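Local coordinates for protein BtGH115A (Bacteroides thetaiotaomicron, PDB 5BY3) that acts as a family GH115 4-O-methyl-alpha-glucuronidase, probably cleaving 4-O-methyl-glucuronic acid decorations from arabinogalactans, at residues T481-V485 against T539-A543. Coordinates in Å, arbitrary orientation, origin at the centre of the assembly. Residues are numbered along the deposited sequence.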
ATOM      1  N   THR A 481      -6.150  21.450  12.449  1.00 48.33           N
ATOM      2  CA  THR A 481      -5.013  21.355  13.344  1.00 58.03           C
ATOM      3  C   THR A 481      -4.195  20.092  12.970  1.00 62.37           C
ATOM      4  O   THR A 481      -2.961  20.086  13.055  1.00 74.30           O
ATOM      5  CB  THR A 481      -5.415  21.464  14.856  1.00 58.49           C
ATOM      6  OG1 THR A 481      -5.251  20.215  15.526  1.00 55.71           O
ATOM      7  CG2 THR A 481      -6.896  21.974  15.065  1.00 53.32           C
ATOM      8  N   ILE A 482      -4.888  19.064  12.486  1.00 50.46           N
ATOM      9  CA  ILE A 482      -4.319  17.730  12.358  1.00 49.86           C
ATOM     10  C   ILE A 482      -3.529  17.468  11.059  1.00 49.54           C
ATOM     11  O   ILE A 482      -2.619  16.651  11.064  1.00 54.57           O
ATOM     12  CB  ILE A 482      -5.414  16.658  12.650  1.00 47.98           C
ATOM     13  CG1 ILE A 482      -5.737  16.605  14.151  1.00 45.23           C
ATOM     14  CG2 ILE A 482      -5.047  15.270  12.158  1.00 41.63           C
ATOM     15  CD1 ILE A 482      -4.577  16.869  15.104  1.00 45.91           C
ATOM     16  N   LEU A 483      -3.871  18.163   9.973  1.00 48.09           N
ATOM     17  CA  LEU A 483      -3.212  17.989   8.679  1.00 46.49           C
ATOM     18  C   LEU A 483      -1.697  18.072   8.776  1.00 45.83           C
ATOM     19  O   LEU A 483      -1.008  17.224   8.224  1.00 43.48           O
ATOM     20  CB  LEU A 483      -3.750  18.963   7.592  1.00 45.44           C
ATOM     21  CG  LEU A 483      -2.962  19.175   6.270  1.00 45.02           C
ATOM     22  CD1 LEU A 483      -2.759  17.910   5.442  1.00 51.16           C
ATOM     23  CD2 LEU A 483      -3.659  20.194   5.424  1.00 44.90           C
ATOM     24  N   SER A 484      -1.197  19.108   9.442  1.00 44.12           N
ATOM     25  CA  SER A 484       0.250  19.300   9.587  1.00 47.06           C
ATOM     26  C   SER A 484       0.860  18.245  10.512  1.00 41.47           C
ATOM     27  O   SER A 484       1.994  17.852  10.325  1.00 42.96           O
ATOM     28  CB  SER A 484       0.587  20.716  10.085  1.00 47.18           C
ATOM     29  OG  SER A 484       0.260  20.857  11.462  1.00 51.11           O
ATOM     30  N   VAL A 485       0.100  17.797  11.500  1.00 41.62           N
ATOM     31  CA  VAL A 485       0.514  16.667  12.354  1.00 41.17           C
ATOM     32  C   VAL A 485       0.743  15.352  11.590  1.00 43.30           C
ATOM     33  O   VAL A 485       1.783  14.692  11.772  1.00 40.68           O
ATOM     34  CB  VAL A 485      -0.450  16.480  13.520  1.00 38.51           C
ATOM     35  CG1 VAL A 485      -0.289  15.130  14.158  1.00 35.52           C
ATOM     36  CG2 VAL A 485      -0.223  17.599  14.528  1.00 39.67           C
ATOM     37  N   THR A 539      -0.443  18.435  20.304  1.00 44.36           N
ATOM     38  CA  THR A 539      -1.491  18.798  19.345  1.00 40.44           C
ATOM     39  C   THR A 539      -2.639  17.780  19.288  1.00 46.65           C
ATOM     40  O   THR A 539      -3.800  18.147  19.331  1.00 53.83           O
ATOM     41  CB  THR A 539      -0.901  18.995  17.961  1.00 39.00           C
ATOM     42  OG1 THR A 539       0.130  19.945  18.082  1.00 42.05           O
ATOM     43  CG2 THR A 539      -1.921  19.570  16.931  1.00 36.66           C
ATOM     44  N   VAL A 540      -2.292  16.508  19.245  1.00 45.18           N
ATOM     45  CA  VAL A 540      -3.235  15.408  19.137  1.00 46.37           C
ATOM     46  C   VAL A 540      -4.119  15.278  20.387  1.00 49.92           C
ATOM     47  O   VAL A 540      -5.324  14.967  20.292  1.00 51.64           O
ATOM     48  CB  VAL A 540      -2.417  14.123  18.824  1.00 47.43           C
ATOM     49  CG1 VAL A 540      -3.014  12.857  19.400  1.00 39.16           C
ATOM     50  CG2 VAL A 540      -2.149  14.035  17.324  1.00 48.43           C
ATOM     51  N   GLU A 541      -3.511  15.528  21.542  1.00 51.55           N
ATOM     52  CA  GLU A 541      -4.195  15.525  22.842  1.00 59.51           C
ATOM     53  C   GLU A 541      -5.200  16.671  22.942  1.00 58.89           C
ATOM     54  O   GLU A 541      -6.353  16.454  23.335  1.00 62.53           O
ATOM     55  CB  GLU A 541      -3.174  15.608  23.990  1.00 59.67           C
ATOM     56  CG  GLU A 541      -3.671  15.068  25.329  1.00 60.38           C
ATOM     57  CD  GLU A 541      -3.898  13.570  25.339  1.00 63.31           C
ATOM     58  OE1 GLU A 541      -3.123  12.828  24.716  1.00 66.39           O
ATOM     59  OE2 GLU A 541      -4.858  13.115  25.990  1.00 70.47           O
ATOM     60  N   LYS A 542      -4.757  17.873  22.561  1.00 57.68           N
ATOM     61  CA  LYS A 542      -5.603  19.063  22.609  1.00 59.97           C
ATOM     62  C   LYS A 542      -6.775  18.979  21.640  1.00 55.66           C
ATOM     63  O   LYS A 542      -7.889  19.319  22.025  1.00 54.84           O
ATOM     64  CB  LYS A 542      -4.819  20.362  22.380  1.00 65.23           C
ATOM     65  CG  LYS A 542      -3.770  20.699  23.450  1.00 83.61           C
ATOM     66  CD  LYS A 542      -3.362  22.182  23.368  1.00 93.36           C
ATOM     67  CE  LYS A 542      -1.873  22.413  23.108  1.00 89.71           C
ATOM     68  NZ  LYS A 542      -1.044  22.577  24.331  1.00 84.71           N
ATOM     69  N   ALA A 543      -6.536  18.518  20.407  1.00 50.24           N
ATOM     70  CA  ALA A 543      -7.570  18.495  19.369  1.00 46.08           C
ATOM     71  C   ALA A 543      -8.659  17.408  19.589  1.00 49.20           C
ATOM     72  O   ALA A 543      -9.708  17.483  18.964  1.00 49.50           O
ATOM     73  CB  ALA A 543      -6.954  18.405  17.982  1.00 41.84           C
TER
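This is an antiparallel helix-helix contact within the helical bundle that follows the strands of the parallel eight-stranded TIM-barrel sheet in the chain. Segments 481-485 and 539-543, on helices 476-495 and 523-543, make an angle of 158° between their N-to-C directions, and their local axes come within 10.3 Å, wide enough for a layer of branched side chains between them. No hydrogen bond crosses; the contact is van der Waals packing. Start with Ile482: its CA-CB bond points sideways, but chi1 near -73° and an off-well chi2 of -34° bring the delta methyl round to the partner helix, where CD1 lies 4.0 Å from Ala543 CB and 4.3 Å from Val540 CG2. In the backbone register, Thr481 CA pairs with Ala543 CA at 7.1 Å and Ile482 CA with Val540 CA at 7.2 Å. Val485, in the t rotamer, uses both methyls: CG1 meets Val540 CG2 at 3.8 Å and CG2 meets Thr539 CG2. Thr539 adopts the m rotamer, which turns its methyl into the interface while OG1 hydrogen-bonds back to Glu535 O in its own helix. Helix 552-580 adds a third wall, with Tyr555 against Ile482, Val559 against Val540 and Val563 against Val485. Thr481, itself partly exposed, has a chi1 of 110°, between wells; its OG1 lies 3.7 Å from Thr539 CG2 and 3.5 Å from Ala543 CB.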